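Local coordinates for protein probable phospholipase A2 homolog 2 (Oryza sativa, PDB 2WG9) that probably catalyses the calcium-dependent hydrolysis of the 2-acyl ester of membrane phospholipids, releasing a free fatty acid and a lysophospholipid, at residues 17-22 against 46-51; 34-39 against 54-59. One frame throughout, in Å; residues are numbered along the deposited sequence.

Contact 1 of 2, residues 17-22 against 46-51; sequences QGCSRT and GCPGER
C47 meets both C19 and R21: its SG closes a disulfide with C19 SG, and its CB lies under one face of the R21 guanidinium, 3.4 Å from R21 NH2. The disulfide torsion about S-S is 97°, close to the relaxed value. With SG beside its own backbone N (chi1 -64°), C47 also brings the sulfur to 3.7 Å from R21 CG, and the arginine chain, extended from CG to NE, runs on past the disulfide. The guanidinium then meets E50 at its edge: R21 NH2 reaches E50 OE2 at 2.9 Å in a salt bridge, the acceptor lying in the guanidinium plane but approached on its anti side. The two flat groups are turned 71° apart. E50 OE1 forms a salt bridge with K38 NZ, its stronger partner. Between the two segments the backbones pair at a single bridge, S20 with G46, where C47 N donates to S20 O (3.0 Å). The type II turn from C47 to E50 returns the chain to R21, and one water joins R21 NH2 to P48 O. Two loops without regular structure are thus tied by a covalent bond, and the carboxylate of E50, shared by two cations, is probably kept ionised.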
loop_
_atom_site.group_PDB
_atom_site.type_symbol
_atom_site.label_atom_id
_atom_site.label_comp_id
_atom_site.label_asym_id
_atom_site.label_seq_id
_atom_site.Cartn_x
_atom_site.Cartn_y
_atom_site.Cartn_z
ATOM N N GLN A 17 -0.753 -18.890 -0.019
ATOM C CA GLN A 17 -0.150 -18.994 -1.352
ATOM C C GLN A 17 -0.337 -17.673 -2.124
ATOM O O GLN A 17 -1.310 -16.944 -1.887
ATOM C CB GLN A 17 -0.754 -20.171 -2.138
ATOM C CG GLN A 17 -0.389 -21.571 -1.600
ATOM C CD GLN A 17 -1.090 -22.720 -2.346
ATOM O OE1 GLN A 17 -2.251 -22.605 -2.755
ATOM N NE2 GLN A 17 -0.381 -23.836 -2.511
ATOM N N GLY A 18 0.598 -17.363 -3.023
ATOM C CA GLY A 18 0.496 -16.171 -3.878
ATOM C C GLY A 18 0.727 -14.857 -3.147
ATOM O O GLY A 18 0.159 -13.826 -3.511
ATOM N N CYS A 19 1.573 -14.906 -2.121
ATOM C CA CYS A 19 1.824 -13.773 -1.240
ATOM C C CYS A 19 3.307 -13.688 -0.886
ATOM O O CYS A 19 4.052 -14.662 -1.053
ATOM C CB CYS A 19 0.968 -13.903 0.028
ATOM S SG CYS A 19 1.103 -15.526 0.843
ATOM N N SER A 20 3.733 -12.525 -0.389
ATOM C CA SER A 20 5.142 -12.299 -0.080
ATOM C C SER A 20 5.493 -12.518 1.389
ATOM O O SER A 20 4.719 -12.169 2.279
ATOM C CB SER A 20 5.554 -10.882 -0.488
ATOM O OG SER A 20 6.867 -10.582 -0.052
ATOM N N ARG A 21 6.674 -13.082 1.618
ATOM C CA ARG A 21 7.294 -13.142 2.942
ATOM C C ARG A 21 8.648 -12.420 2.933
ATOM O O ARG A 21 9.442 -12.574 3.863
ATOM C CB ARG A 21 7.486 -14.600 3.388
ATOM C CG ARG A 21 6.252 -15.488 3.239
ATOM C CD ARG A 21 6.455 -16.857 3.889
ATOM N NE ARG A 21 5.296 -17.731 3.703
ATOM C CZ ARG A 21 4.218 -17.745 4.487
ATOM N NH1 ARG A 21 3.224 -18.585 4.222
ATOM N NH2 ARG A 21 4.125 -16.929 5.534
ATOM N N THR A 22 8.886 -11.615 1.892
ATOM C CA THR A 22 10.176 -10.953 1.688
ATOM C C THR A 22 10.015 -9.443 1.521
ATOM O O THR A 22 9.091 -8.978 0.859
ATOM C CB THR A 22 10.958 -11.558 0.475
ATOM O OG1 THR A 22 11.941 -10.626 0.003
ATOM C CG2 THR A 22 10.029 -11.882 -0.666
ATOM N N GLY A 46 1.389 -9.311 1.597
ATOM C CA GLY A 46 2.103 -10.226 2.469
ATOM C C GLY A 46 1.241 -11.408 2.874
ATOM O O GLY A 46 0.011 -11.312 2.918
ATOM N N CYS A 47 1.897 -12.527 3.155
ATOM C CA CYS A 47 1.209 -13.725 3.615
ATOM C C CYS A 47 0.618 -13.468 5.004
ATOM O O CYS A 47 1.126 -12.622 5.740
ATOM C CB CYS A 47 2.174 -14.914 3.616
ATOM S SG CYS A 47 2.787 -15.354 1.947
ATOM N N PRO A 48 -0.485 -14.162 5.353
ATOM C CA PRO A 48 -1.089 -13.948 6.675
ATOM C C PRO A 48 -0.069 -14.062 7.808
ATOM O O PRO A 48 0.765 -14.982 7.826
ATOM C CB PRO A 48 -2.153 -15.044 6.752
ATOM C CG PRO A 48 -2.534 -15.278 5.309
ATOM C CD PRO A 48 -1.245 -15.142 4.551
ATOM N N GLY A 49 -0.103 -13.089 8.712
ATOM C CA GLY A 49 0.785 -13.072 9.866
ATOM C C GLY A 49 2.124 -12.388 9.660
ATOM O O GLY A 49 2.821 -12.123 10.636
ATOM N N GLU A 50 2.489 -12.098 8.402
ATOM C CA GLU A 50 3.796 -11.490 8.088
ATOM C C GLU A 50 3.904 -10.067 8.596
ATOM O O GLU A 50 3.082 -9.207 8.249
ATOM C CB GLU A 50 4.084 -11.489 6.578
ATOM C CG GLU A 50 4.371 -12.856 5.964
ATOM C CD GLU A 50 5.670 -13.466 6.449
ATOM O OE1 GLU A 50 6.657 -12.730 6.641
ATOM O OE2 GLU A 50 5.707 -14.696 6.631
ATOM N N ARG A 51 4.920 -9.816 9.410
ATOM C CA ARG A 51 5.165 -8.478 9.933
ATOM C C ARG A 51 5.602 -7.552 8.795
ATOM O O ARG A 51 6.391 -7.962 7.945
ATOM C CB ARG A 51 6.241 -8.515 11.022
ATOM C CG ARG A 51 6.199 -7.310 11.928
ATOM C CD ARG A 51 7.502 -7.045 12.641
ATOM N NE ARG A 51 7.475 -5.703 13.230
ATOM C CZ ARG A 51 8.474 -5.149 13.908
ATOM N NH1 ARG A 51 8.331 -3.925 14.392
ATOM N NH2 ARG A 51 9.608 -5.809 14.110
HETATM O O HOH W 1 1.392 -17.254 6.582
HETATM O O HOH W 2 9.215 -13.540 6.775
#

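Contact 2 of 2, residues 34-39 against 54-59; sequences LRYGKY and DALDAC. With CA (calcium ion), chain C.
D57 grips the backbone of K38 and Y39 through both carboxylate oxygens, joining the chain just after strand 35-37 to the first turn of helix 55-68, the helix that carries the predicted active-site H63 in this secretory phospholipase A2 fold. K38 N donates to D57 OD2 almost straight (2.9 Å, 176°), while Y39 N reaches the syn lone pair of D57 OD1 at a more bent 139°. D57 OD2 also accepts from C53 N. These bonds hold the chain just where Y39 O binds the calcium ion, at 2.3 Å, so D57 is a second-shell residue of a site that also takes G41 O, Y44 O, D64 OD2 and a water. At the helix start D54 is the N-cap: its OD1 accepts from D57 N (2.8 Å), and its OD2 takes the hydroxyl of Y36 through the syn lone pair (2.5 Å) and is bonded to T94 as well. CG of Y36 stands anti to the backbone N (chi1 178°). G37 passes the carboxylate of D57 with its CA 3.5 Å from OD2. In a CH-pi contact, the methyl L56 CD2 stands over one face of the Y36 ring, 4.0 Å from its centroid, offset toward the rim by CE2 and CZ.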
loop_
_atom_site.group_PDB
_atom_site.type_symbol
_atom_site.label_atom_id
_atom_site.label_comp_id
_atom_site.label_asym_id
_atom_site.label_seq_id
_atom_site.Cartn_x
_atom_site.Cartn_y
_atom_site.Cartn_z
ATOM N N LEU A 34 5.654 -1.096 -8.899
ATOM C CA LEU A 34 6.228 -0.919 -7.564
ATOM C C LEU A 34 5.986 -2.146 -6.677
ATOM O O LEU A 34 4.857 -2.637 -6.589
ATOM C CB LEU A 34 5.621 0.337 -6.920
ATOM C CG LEU A 34 6.269 1.011 -5.706
ATOM C CD1 LEU A 34 5.977 2.506 -5.738
ATOM C CD2 LEU A 34 5.791 0.407 -4.396
ATOM N N ARG A 35 7.050 -2.634 -6.040
ATOM C CA ARG A 35 6.943 -3.636 -4.981
ATOM C C ARG A 35 7.901 -3.261 -3.863
ATOM O O ARG A 35 9.119 -3.273 -4.045
ATOM C CB ARG A 35 7.226 -5.052 -5.491
ATOM C CG ARG A 35 6.122 -5.593 -6.356
ATOM C CD ARG A 35 6.351 -7.025 -6.725
ATOM N NE ARG A 35 5.218 -7.541 -7.481
ATOM C CZ ARG A 35 5.214 -8.701 -8.132
ATOM N NH1 ARG A 35 6.289 -9.481 -8.125
ATOM N NH2 ARG A 35 4.126 -9.076 -8.794
ATOM N N TYR A 36 7.333 -2.926 -2.708
ATOM C CA TYR A 36 8.081 -2.371 -1.587
ATOM C C TYR A 36 7.608 -3.062 -0.315
ATOM O O TYR A 36 6.399 -3.134 -0.052
ATOM C CB TYR A 36 7.822 -0.857 -1.525
ATOM C CG TYR A 36 8.465 -0.102 -0.393
ATOM C CD1 TYR A 36 9.539 0.768 -0.628
ATOM C CD2 TYR A 36 7.975 -0.212 0.912
ATOM C CE1 TYR A 36 10.120 1.486 0.414
ATOM C CE2 TYR A 36 8.552 0.494 1.956
ATOM C CZ TYR A 36 9.618 1.341 1.705
ATOM O OH TYR A 36 10.180 2.040 2.750
ATOM N N GLY A 37 8.568 -3.560 0.469
ATOM C CA GLY A 37 8.258 -4.332 1.671
ATOM C C GLY A 37 7.533 -5.604 1.271
ATOM O O GLY A 37 7.797 -6.156 0.196
ATOM N N LYS A 38 6.623 -6.065 2.128
ATOM C CA LYS A 38 5.827 -7.263 1.853
ATOM C C LYS A 38 4.433 -6.896 1.335
ATOM O O LYS A 38 3.711 -7.767 0.835
ATOM C CB LYS A 38 5.689 -8.135 3.117
ATOM C CG LYS A 38 6.979 -8.773 3.624
ATOM C CD LYS A 38 6.770 -9.328 5.035
ATOM C CE LYS A 38 8.068 -9.782 5.685
ATOM N NZ LYS A 38 7.835 -10.342 7.070
ATOM N N TYR A 39 4.061 -5.612 1.453
ATOM C CA TYR A 39 2.671 -5.173 1.238
ATOM C C TYR A 39 2.441 -4.056 0.200
ATOM O O TYR A 39 1.366 -3.984 -0.384
ATOM C CB TYR A 39 2.021 -4.756 2.578
ATOM C CG TYR A 39 1.849 -5.893 3.567
ATOM C CD1 TYR A 39 2.820 -6.159 4.539
ATOM C CD2 TYR A 39 0.712 -6.703 3.533
ATOM C CE1 TYR A 39 2.656 -7.213 5.456
ATOM C CE2 TYR A 39 0.545 -7.763 4.437
ATOM C CZ TYR A 39 1.518 -8.012 5.389
ATOM O OH TYR A 39 1.348 -9.057 6.282
ATOM N N ASP A 54 8.593 -1.989 7.486
ATOM C CA ASP A 54 8.801 -0.663 8.073
ATOM C C ASP A 54 7.443 0.017 8.206
ATOM O O ASP A 54 6.406 -0.638 8.000
ATOM C CB ASP A 54 9.805 0.190 7.262
ATOM C CG ASP A 54 9.319 0.534 5.852
ATOM O OD1 ASP A 54 8.195 0.152 5.443
ATOM O OD2 ASP A 54 10.093 1.208 5.137
ATOM N N ALA A 55 7.446 1.302 8.565
ATOM C CA ALA A 55 6.214 2.071 8.780
ATOM C C ALA A 55 5.380 2.210 7.511
ATOM O O ALA A 55 4.153 2.072 7.547
ATOM C CB ALA A 55 6.537 3.456 9.352
ATOM N N LEU A 56 6.048 2.487 6.390
ATOM C CA LEU A 56 5.360 2.568 5.098
ATOM C C LEU A 56 4.730 1.230 4.728
ATOM O O LEU A 56 3.578 1.187 4.299
ATOM C CB LEU A 56 6.298 3.060 3.986
ATOM C CG LEU A 56 5.667 3.291 2.602
ATOM C CD1 LEU A 56 4.490 4.271 2.651
ATOM C CD2 LEU A 56 6.725 3.760 1.601
ATOM N N ASP A 57 5.479 0.145 4.902
ATOM C CA ASP A 57 4.949 -1.193 4.623
ATOM C C ASP A 57 3.718 -1.500 5.492
ATOM O O ASP A 57 2.746 -2.119 5.029
ATOM C CB ASP A 57 6.040 -2.239 4.836
ATOM C CG ASP A 57 5.769 -3.525 4.097
ATOM O OD1 ASP A 57 5.061 -3.486 3.068
ATOM O OD2 ASP A 57 6.283 -4.579 4.541
ATOM N N ALA A 58 3.763 -1.054 6.748
ATOM C CA ALA A 58 2.636 -1.217 7.669
ATOM C C ALA A 58 1.385 -0.470 7.198
ATOM O O ALA A 58 0.280 -0.997 7.297
ATOM C CB ALA A 58 3.028 -0.804 9.101
ATOM N N CYS A 59 1.563 0.743 6.667
ATOM C CA CYS A 59 0.450 1.485 6.061
ATOM C C CYS A 59 -0.213 0.663 4.957
ATOM O O CYS A 59 -1.441 0.568 4.892
ATOM C CB CYS A 59 0.921 2.830 5.488
ATOM S SG CYS A 59 1.519 4.011 6.696
HETATM CA CA CA C . -0.381 -4.319 -1.773
HETATM O O HOH W 3 -2.247 -5.173 -3.020
#

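Contact 2 is buried near the middle of the chain and sets a strand end against a helix start; contact 1 lies farther out, partly buried, and joins two loops. They interleave along the chain, since 46-51 falls between 34-39 and 54-59, and they touch directly: E50 forms a salt bridge with K38 NZ through OE1 and accepts a hydrogen bond from Y39 OH at its carbonyl. The outer contact relies on a disulfide and a water-flanked ion pair, the inner one on carboxylates receiving backbone N-H groups and a tyrosine hydroxyl. Residues 34-39 therefore have D57 on the helix side and E50 on the loop side, and Y39 at the end of that segment gives its carbonyl to the calcium ion.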